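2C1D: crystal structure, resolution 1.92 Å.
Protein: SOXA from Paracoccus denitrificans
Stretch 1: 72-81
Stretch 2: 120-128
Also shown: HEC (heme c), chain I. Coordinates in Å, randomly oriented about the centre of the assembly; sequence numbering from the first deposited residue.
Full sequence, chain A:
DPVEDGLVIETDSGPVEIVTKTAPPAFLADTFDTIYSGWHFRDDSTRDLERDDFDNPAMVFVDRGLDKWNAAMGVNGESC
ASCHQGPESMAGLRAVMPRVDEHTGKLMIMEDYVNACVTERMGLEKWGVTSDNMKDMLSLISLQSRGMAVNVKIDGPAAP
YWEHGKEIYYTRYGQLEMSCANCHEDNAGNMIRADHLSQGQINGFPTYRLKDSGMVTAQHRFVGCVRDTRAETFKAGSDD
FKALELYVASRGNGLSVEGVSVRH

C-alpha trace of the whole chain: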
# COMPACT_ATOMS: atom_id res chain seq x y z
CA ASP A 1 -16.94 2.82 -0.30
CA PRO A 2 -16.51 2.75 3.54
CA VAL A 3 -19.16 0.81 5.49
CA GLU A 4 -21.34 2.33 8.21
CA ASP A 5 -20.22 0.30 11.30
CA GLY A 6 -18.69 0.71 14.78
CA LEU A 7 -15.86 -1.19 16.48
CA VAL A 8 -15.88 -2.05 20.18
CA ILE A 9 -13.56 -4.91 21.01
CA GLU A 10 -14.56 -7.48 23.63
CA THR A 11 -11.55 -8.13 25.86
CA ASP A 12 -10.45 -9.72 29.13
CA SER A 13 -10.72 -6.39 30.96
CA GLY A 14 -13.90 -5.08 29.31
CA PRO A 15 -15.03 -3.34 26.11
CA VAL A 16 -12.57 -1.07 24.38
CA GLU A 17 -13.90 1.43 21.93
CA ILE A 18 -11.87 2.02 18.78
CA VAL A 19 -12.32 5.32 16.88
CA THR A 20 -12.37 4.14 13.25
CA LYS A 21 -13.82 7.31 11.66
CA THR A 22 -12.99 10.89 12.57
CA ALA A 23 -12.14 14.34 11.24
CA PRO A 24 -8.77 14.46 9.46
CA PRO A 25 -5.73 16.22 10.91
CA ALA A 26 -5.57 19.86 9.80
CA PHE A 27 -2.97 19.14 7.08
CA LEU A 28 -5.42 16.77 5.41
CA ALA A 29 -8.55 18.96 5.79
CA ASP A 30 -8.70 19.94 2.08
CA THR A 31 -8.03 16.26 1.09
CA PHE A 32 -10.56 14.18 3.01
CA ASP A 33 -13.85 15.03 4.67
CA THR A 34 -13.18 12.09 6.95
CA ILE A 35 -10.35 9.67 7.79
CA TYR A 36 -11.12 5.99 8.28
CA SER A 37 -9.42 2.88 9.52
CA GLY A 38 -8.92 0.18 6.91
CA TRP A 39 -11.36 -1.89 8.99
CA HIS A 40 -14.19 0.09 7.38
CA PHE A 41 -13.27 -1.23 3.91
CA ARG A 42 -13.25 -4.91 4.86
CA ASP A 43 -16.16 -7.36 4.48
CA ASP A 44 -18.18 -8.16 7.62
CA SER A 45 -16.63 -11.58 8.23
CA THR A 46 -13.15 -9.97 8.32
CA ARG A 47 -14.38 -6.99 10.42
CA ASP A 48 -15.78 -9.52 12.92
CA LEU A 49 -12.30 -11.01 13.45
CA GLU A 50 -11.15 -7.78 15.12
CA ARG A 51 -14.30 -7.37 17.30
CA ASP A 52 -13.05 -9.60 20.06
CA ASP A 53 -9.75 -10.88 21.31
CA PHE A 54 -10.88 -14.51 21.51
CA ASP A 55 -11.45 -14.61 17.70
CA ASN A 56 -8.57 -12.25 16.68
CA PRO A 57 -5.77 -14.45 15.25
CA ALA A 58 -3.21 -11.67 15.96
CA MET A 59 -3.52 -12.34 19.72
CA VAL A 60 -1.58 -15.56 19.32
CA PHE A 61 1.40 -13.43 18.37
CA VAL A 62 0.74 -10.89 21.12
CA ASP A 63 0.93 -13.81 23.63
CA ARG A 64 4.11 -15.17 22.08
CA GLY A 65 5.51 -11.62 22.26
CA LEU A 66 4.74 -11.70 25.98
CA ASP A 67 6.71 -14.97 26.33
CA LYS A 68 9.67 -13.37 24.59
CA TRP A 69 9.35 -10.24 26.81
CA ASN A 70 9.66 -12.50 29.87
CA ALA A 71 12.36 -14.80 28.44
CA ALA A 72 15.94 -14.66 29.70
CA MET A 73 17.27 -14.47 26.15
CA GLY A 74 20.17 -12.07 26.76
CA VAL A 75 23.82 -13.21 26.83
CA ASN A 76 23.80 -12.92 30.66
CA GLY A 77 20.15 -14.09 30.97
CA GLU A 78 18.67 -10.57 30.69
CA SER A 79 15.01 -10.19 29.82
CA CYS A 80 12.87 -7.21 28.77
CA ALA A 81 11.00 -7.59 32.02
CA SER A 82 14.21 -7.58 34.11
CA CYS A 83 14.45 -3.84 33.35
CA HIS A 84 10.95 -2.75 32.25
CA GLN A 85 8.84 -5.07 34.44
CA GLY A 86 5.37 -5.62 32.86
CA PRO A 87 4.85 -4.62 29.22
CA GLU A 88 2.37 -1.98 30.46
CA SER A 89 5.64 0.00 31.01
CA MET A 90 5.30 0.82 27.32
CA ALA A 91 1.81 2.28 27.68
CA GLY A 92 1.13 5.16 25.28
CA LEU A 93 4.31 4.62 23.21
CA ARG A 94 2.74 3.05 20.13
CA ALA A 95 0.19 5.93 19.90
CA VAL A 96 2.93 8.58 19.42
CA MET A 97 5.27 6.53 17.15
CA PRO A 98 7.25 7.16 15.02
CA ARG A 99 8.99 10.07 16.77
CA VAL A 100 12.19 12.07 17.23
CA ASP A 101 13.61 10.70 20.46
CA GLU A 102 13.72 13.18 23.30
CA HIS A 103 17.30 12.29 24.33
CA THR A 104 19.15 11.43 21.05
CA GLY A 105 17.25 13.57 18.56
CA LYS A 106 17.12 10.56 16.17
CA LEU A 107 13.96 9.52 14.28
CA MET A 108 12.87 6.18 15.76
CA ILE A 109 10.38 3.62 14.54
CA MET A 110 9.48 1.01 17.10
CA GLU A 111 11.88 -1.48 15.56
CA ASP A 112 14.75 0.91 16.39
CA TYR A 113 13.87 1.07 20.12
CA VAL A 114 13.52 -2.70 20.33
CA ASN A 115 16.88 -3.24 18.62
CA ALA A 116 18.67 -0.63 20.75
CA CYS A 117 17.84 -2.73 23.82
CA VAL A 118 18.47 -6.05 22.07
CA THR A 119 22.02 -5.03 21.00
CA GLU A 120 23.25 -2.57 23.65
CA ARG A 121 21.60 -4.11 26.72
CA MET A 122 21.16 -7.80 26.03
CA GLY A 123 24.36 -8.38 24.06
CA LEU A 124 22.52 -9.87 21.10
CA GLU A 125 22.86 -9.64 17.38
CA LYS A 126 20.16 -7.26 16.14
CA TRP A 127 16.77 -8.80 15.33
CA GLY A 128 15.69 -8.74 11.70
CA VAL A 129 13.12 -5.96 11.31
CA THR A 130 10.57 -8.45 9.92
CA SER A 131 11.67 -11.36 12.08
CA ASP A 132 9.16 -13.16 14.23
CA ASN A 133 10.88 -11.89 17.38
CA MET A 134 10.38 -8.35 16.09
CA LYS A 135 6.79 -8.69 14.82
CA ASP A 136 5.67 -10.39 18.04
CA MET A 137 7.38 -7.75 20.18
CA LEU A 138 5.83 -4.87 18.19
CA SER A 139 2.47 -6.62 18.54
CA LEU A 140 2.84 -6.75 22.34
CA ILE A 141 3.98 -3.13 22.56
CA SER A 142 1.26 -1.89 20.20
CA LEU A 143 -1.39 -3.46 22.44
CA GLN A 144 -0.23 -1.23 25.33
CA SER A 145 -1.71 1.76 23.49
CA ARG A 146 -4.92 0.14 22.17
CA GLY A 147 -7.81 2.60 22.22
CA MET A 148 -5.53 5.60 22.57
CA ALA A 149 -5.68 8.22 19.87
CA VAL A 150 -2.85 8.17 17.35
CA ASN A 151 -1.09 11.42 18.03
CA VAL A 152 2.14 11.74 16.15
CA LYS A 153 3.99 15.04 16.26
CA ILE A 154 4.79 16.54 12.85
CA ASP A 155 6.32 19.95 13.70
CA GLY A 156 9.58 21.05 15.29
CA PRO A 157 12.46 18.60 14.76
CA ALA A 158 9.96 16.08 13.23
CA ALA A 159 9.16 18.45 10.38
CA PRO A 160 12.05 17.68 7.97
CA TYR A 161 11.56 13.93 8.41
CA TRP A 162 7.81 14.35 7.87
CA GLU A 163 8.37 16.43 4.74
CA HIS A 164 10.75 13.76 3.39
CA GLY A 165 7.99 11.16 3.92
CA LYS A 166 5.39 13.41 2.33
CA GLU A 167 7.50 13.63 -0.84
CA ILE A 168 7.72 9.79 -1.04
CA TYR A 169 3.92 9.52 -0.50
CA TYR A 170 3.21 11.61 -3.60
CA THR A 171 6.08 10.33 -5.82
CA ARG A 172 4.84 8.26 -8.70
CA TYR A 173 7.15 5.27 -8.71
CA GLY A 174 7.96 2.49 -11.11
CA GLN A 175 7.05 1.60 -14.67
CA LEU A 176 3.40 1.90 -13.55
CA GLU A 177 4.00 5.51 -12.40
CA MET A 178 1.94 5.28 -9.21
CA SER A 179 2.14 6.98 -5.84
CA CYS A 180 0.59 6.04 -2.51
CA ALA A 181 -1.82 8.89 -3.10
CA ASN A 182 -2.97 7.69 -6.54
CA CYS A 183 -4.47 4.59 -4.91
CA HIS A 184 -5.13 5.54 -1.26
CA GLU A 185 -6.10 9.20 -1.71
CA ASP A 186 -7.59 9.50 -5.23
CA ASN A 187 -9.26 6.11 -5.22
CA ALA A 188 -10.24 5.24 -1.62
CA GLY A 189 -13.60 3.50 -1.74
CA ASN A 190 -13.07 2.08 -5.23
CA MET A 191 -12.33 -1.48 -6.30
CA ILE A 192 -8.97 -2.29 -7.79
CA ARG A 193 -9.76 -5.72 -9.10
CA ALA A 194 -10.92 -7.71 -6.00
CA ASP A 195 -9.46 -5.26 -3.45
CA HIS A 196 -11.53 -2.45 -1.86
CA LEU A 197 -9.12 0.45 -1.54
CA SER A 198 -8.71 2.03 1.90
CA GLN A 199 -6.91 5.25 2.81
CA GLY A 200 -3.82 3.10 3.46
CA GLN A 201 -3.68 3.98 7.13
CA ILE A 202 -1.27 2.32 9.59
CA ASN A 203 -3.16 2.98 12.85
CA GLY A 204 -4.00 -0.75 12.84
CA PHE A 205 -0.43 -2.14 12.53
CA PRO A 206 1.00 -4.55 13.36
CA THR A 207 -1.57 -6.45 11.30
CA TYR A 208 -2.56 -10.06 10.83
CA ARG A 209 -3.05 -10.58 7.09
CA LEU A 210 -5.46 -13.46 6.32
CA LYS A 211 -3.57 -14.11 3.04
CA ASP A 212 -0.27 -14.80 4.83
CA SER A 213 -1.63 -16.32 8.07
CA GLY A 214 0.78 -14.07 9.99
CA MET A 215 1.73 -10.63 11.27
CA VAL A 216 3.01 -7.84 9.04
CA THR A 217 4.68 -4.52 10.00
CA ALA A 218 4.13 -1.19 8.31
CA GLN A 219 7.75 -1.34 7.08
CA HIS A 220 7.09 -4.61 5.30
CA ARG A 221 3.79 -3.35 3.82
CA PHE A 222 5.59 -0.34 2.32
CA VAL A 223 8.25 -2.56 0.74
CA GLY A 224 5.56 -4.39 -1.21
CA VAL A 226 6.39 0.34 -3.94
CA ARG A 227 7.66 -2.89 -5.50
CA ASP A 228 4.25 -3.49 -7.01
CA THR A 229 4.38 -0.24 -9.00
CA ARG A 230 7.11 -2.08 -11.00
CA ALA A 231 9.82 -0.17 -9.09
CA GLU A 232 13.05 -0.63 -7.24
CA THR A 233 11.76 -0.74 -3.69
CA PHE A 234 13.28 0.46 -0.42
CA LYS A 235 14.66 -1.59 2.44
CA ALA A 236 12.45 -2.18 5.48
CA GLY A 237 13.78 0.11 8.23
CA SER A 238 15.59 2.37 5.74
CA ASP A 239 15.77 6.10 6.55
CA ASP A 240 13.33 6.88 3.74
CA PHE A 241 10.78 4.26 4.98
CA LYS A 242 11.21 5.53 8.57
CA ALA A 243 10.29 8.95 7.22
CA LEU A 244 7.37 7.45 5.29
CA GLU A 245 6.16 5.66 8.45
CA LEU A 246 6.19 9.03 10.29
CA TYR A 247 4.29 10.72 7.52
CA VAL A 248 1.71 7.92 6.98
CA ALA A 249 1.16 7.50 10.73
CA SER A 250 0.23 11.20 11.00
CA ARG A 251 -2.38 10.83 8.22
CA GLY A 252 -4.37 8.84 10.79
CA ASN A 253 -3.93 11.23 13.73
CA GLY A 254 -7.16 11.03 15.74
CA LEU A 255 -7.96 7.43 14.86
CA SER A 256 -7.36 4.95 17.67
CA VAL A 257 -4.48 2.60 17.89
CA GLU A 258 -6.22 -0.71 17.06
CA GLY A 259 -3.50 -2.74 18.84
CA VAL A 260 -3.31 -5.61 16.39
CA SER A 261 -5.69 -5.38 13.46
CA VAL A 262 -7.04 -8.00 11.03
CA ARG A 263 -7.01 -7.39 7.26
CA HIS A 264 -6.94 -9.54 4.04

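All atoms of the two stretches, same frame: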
# COMPACT_ATOMS: atom_id res chain seq x y z
N ALA A 72 14.55 -15.00 29.44
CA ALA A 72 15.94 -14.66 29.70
C ALA A 72 16.78 -14.96 28.48
O ALA A 72 17.59 -15.89 28.50
CB ALA A 72 16.44 -15.44 30.93
N MET A 73 16.62 -14.17 27.42
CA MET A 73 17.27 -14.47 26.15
C MET A 73 18.55 -13.67 25.90
O MET A 73 19.20 -13.86 24.89
CB MET A 73 16.29 -14.36 24.97
CG MET A 73 15.57 -13.05 24.74
SD MET A 73 14.04 -13.29 23.68
CE MET A 73 14.76 -14.20 22.18
N GLY A 74 18.93 -12.82 26.86
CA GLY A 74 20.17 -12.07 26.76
C GLY A 74 21.39 -12.96 27.00
O GLY A 74 21.26 -14.11 27.46
N VAL A 75 22.58 -12.44 26.68
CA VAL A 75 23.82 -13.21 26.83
C VAL A 75 24.09 -13.55 28.30
O VAL A 75 24.55 -14.65 28.59
CB VAL A 75 25.06 -12.53 26.18
CG1 VAL A 75 24.90 -12.49 24.67
CG2 VAL A 75 25.32 -11.13 26.75
N ASN A 76 23.78 -12.63 29.21
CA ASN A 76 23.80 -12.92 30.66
C ASN A 76 22.43 -13.25 31.28
O ASN A 76 22.23 -13.06 32.48
CB ASN A 76 24.39 -11.73 31.42
CG ASN A 76 25.70 -11.28 30.86
OD1 ASN A 76 26.48 -12.08 30.31
ND2 ASN A 76 25.98 -9.99 31.00
N GLY A 77 21.49 -13.74 30.47
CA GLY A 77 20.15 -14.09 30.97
C GLY A 77 19.19 -12.91 31.18
O GLY A 77 18.18 -13.03 31.87
N GLU A 78 19.52 -11.76 30.58
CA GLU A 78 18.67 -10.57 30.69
C GLU A 78 17.37 -10.81 29.96
O GLU A 78 17.36 -11.48 28.91
CB GLU A 78 19.36 -9.34 30.09
CG GLU A 78 20.65 -8.93 30.79
CD GLU A 78 21.89 -9.37 30.05
OE1 GLU A 78 22.89 -8.63 30.09
OE2 GLU A 78 21.86 -10.43 29.41
N SER A 79 16.29 -10.27 30.51
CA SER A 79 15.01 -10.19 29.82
C SER A 79 14.49 -8.74 29.75
O SER A 79 14.95 -7.86 30.51
CB SER A 79 13.97 -11.06 30.53
OG SER A 79 13.62 -10.50 31.76
N CYS A 80 13.54 -8.51 28.84
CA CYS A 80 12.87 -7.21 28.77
C CYS A 80 12.33 -6.88 30.15
O CYS A 80 12.56 -5.80 30.69
CB CYS A 80 11.71 -7.21 27.75
SG CYS A 80 12.18 -7.75 26.09
N ALA A 81 11.65 -7.83 30.75
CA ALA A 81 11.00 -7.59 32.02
C ALA A 81 11.97 -7.28 33.15
O ALA A 81 11.58 -6.62 34.11
CB ALA A 81 10.13 -8.76 32.39
N GLU A 120 22.50 -3.26 22.59
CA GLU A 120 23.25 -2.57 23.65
C GLU A 120 23.07 -3.16 25.04
O GLU A 120 23.99 -3.10 25.84
CB GLU A 120 22.88 -1.10 23.70
CG GLU A 120 23.06 -0.42 22.36
CD GLU A 120 23.05 1.10 22.45
OE1 GLU A 120 22.58 1.74 21.48
OE2 GLU A 120 23.52 1.65 23.48
N ARG A 121 21.90 -3.73 25.35
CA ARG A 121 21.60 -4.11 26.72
C ARG A 121 21.43 -5.59 26.96
O ARG A 121 21.41 -6.03 28.12
CB ARG A 121 20.36 -3.39 27.21
CG ARG A 121 20.54 -1.91 27.21
CD ARG A 121 19.35 -1.16 27.74
NE ARG A 121 19.70 0.24 27.91
CZ ARG A 121 19.36 1.23 27.09
NH1 ARG A 121 18.63 1.03 26.01
NH2 ARG A 121 19.76 2.45 27.40
N MET A 122 21.28 -6.36 25.89
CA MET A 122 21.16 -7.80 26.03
C MET A 122 22.27 -8.55 25.32
O MET A 122 22.30 -9.78 25.37
CB MET A 122 19.78 -8.24 25.56
CG MET A 122 18.68 -7.52 26.31
SD MET A 122 17.11 -7.95 25.68
CE MET A 122 16.79 -9.51 26.56
N GLY A 123 23.18 -7.81 24.69
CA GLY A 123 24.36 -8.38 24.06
C GLY A 123 24.08 -9.27 22.85
O GLY A 123 24.86 -10.17 22.54
N LEU A 124 22.95 -9.03 22.19
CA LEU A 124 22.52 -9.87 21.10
C LEU A 124 22.71 -9.19 19.76
O LEU A 124 22.74 -7.95 19.62
CB LEU A 124 21.07 -10.31 21.28
CG LEU A 124 20.72 -11.16 22.51
CD1 LEU A 124 19.21 -11.26 22.66
CD2 LEU A 124 21.37 -12.56 22.44
N GLU A 125 22.88 -10.04 18.76
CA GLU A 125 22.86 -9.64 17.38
C GLU A 125 21.48 -9.03 17.14
O GLU A 125 20.49 -9.52 17.68
CB GLU A 125 23.10 -10.89 16.50
CG GLU A 125 22.73 -10.74 15.03
CD GLU A 125 23.42 -11.79 14.15
OE1 GLU A 125 23.96 -12.79 14.71
OE2 GLU A 125 23.43 -11.61 12.91
N LYS A 126 21.43 -7.95 16.38
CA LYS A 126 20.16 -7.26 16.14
C LYS A 126 19.12 -8.21 15.54
O LYS A 126 19.46 -9.09 14.73
CB LYS A 126 20.35 -6.00 15.29
CG LYS A 126 20.43 -6.17 13.77
CD LYS A 126 20.23 -4.82 13.02
CE LYS A 126 18.93 -4.79 12.16
NZ LYS A 126 18.46 -3.38 11.77
N TRP A 127 17.88 -8.06 15.96
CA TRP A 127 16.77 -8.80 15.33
C TRP A 127 16.44 -8.23 13.95
O TRP A 127 16.42 -7.00 13.75
CB TRP A 127 15.51 -8.79 16.21
CG TRP A 127 15.62 -9.53 17.53
CD1 TRP A 127 16.60 -10.41 17.92
CD2 TRP A 127 14.70 -9.46 18.62
NE1 TRP A 127 16.34 -10.88 19.19
CE2 TRP A 127 15.17 -10.32 19.64
CE3 TRP A 127 13.50 -8.77 18.83
CZ2 TRP A 127 14.51 -10.48 20.85
CZ3 TRP A 127 12.83 -8.93 20.04
CH2 TRP A 127 13.34 -9.77 21.03
N GLY A 128 16.18 -9.13 13.00
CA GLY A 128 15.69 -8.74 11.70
C GLY A 128 14.44 -7.92 11.90
O GLY A 128 13.60 -8.28 12.72
FE HEC I . 14.48 -1.44 26.86
CHA HEC I . 14.08 1.98 26.21
CHB HEC I . 11.95 -2.13 24.79
CHC HEC I . 15.16 -4.73 27.29
CHD HEC I . 16.53 -0.65 29.51
NA HEC I . 13.25 -0.28 25.74
C1A HEC I . 13.22 1.09 25.62
C2A HEC I . 12.18 1.44 24.70
C3A HEC I . 11.59 0.30 24.31
C4A HEC I . 12.27 -0.81 24.94
CMA HEC I . 10.43 0.15 23.33
CAA HEC I . 11.83 2.88 24.29
CBA HEC I . 11.15 3.54 25.47
CGA HEC I . 10.94 5.04 25.31
O1A HEC I . 11.65 5.72 24.54
O2A HEC I . 10.01 5.52 26.01
NB HEC I . 13.67 -3.14 26.18
C1B HEC I . 12.67 -3.20 25.24
C2B HEC I . 12.56 -4.59 24.81
C3B HEC I . 13.44 -5.31 25.51
C4B HEC I . 14.16 -4.41 26.39
CMB HEC I . 11.53 -5.11 23.79
CAB HEC I . 13.69 -6.85 25.38
CBB HEC I . 13.96 -7.23 24.09
NC HEC I . 15.64 -2.49 28.20
C1C HEC I . 15.84 -3.85 28.13
C2C HEC I . 16.77 -4.20 29.19
C3C HEC I . 17.25 -3.06 29.73
C4C HEC I . 16.46 -1.97 29.17
CMC HEC I . 17.37 -5.62 29.33
CAC HEC I . 18.31 -2.90 30.88
CBC HEC I . 19.51 -3.51 30.75
ND HEC I . 15.18 0.39 27.71
C1D HEC I . 16.07 0.43 28.78
C2D HEC I . 16.49 1.80 29.00
C3D HEC I . 15.75 2.62 27.96
C4D HEC I . 14.95 1.66 27.21
CMD HEC I . 17.47 2.36 30.05
CAD HEC I . 15.82 4.14 27.74
CBD HEC I . 14.80 4.81 28.61
CGD HEC I . 14.73 6.31 28.32
O1D HEC I . 14.37 7.09 29.26
O2D HEC I . 15.00 6.70 27.17

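The apolar centre of the contact is the side chain of Met122, which has 110 Å² covered by the other stretch, more than any other residue here. Its CA-to-CB bond points sideways, but the m, t, p rotamer brings the methyl group back against stretch 1. There Met122 CE lies 4.2 Å from Met73 CG, 3.8 Å from Ser79 CA and 4.1 Å from Cys80 N. Its nearest neighbour is a backbone oxygen, with Met122 CE 3.1 Å from Glu78 O. That oxygen already accepts a hydrogen bond from Gly74 N (N to O 2.9 Å), so the methyl group packs against a backbone link that closes the loop.

The heme borders this centre. Cys80 SG is covalently bound to HEC CAB at 1.9 Å, and Met122 SD approaches HEC CBB to 3.6 Å, so the same methionine touches both the loop leading to the attachment site and the heme itself. Arg121 runs along the heme as well: its CD is 3.3 Å from HEC C4C, and HEC C2D lies over one face of its guanidinium, while the end of the side chain leads away from stretch 1.

Met73 extends the apolar surface toward Trp127. Its CE is 4.0 Å from Trp127 CZ2, in an oblique position relative to the ring. The sulfur is placed differently: Met73 SD sits 5.3 Å from the centroid of the six-membered ring and 76° off its normal, which puts it at the ring edge. Leu124 fills the flank, with CD1 3.4 Å from Met73 O and CD2 4.2 Å from Val75 CG1.

Farther out, the backbones meet where Gly74 and Met122 bring their CA atoms to 4.4 Å. The single hydrogen bond across the contact runs from Val75 N to Met122 O, at 3.0 Å with an N-H...O angle of 165°, close to linear. Val75 N is presented from within a type I turn, Gly74 to Gly77, closed by Gly77 N to Gly74 O at 3.0 Å. Next to it, Gly123 leaves the helix with positive phi, a conformation that favours glycine; an ideal CB there would point toward stretch 1 and lie 2.6 Å from Val75 CG2, a clash.

Glu78 forms the polar edge. Its CA-to-CB bond points toward stretch 2, yet its carboxylate serves its own loop, with Asn76 N donating to Glu78 OE2 at 2.9 Å and 131°. A CB on Gly74 would clash with that same OE2, at 2.4 Å.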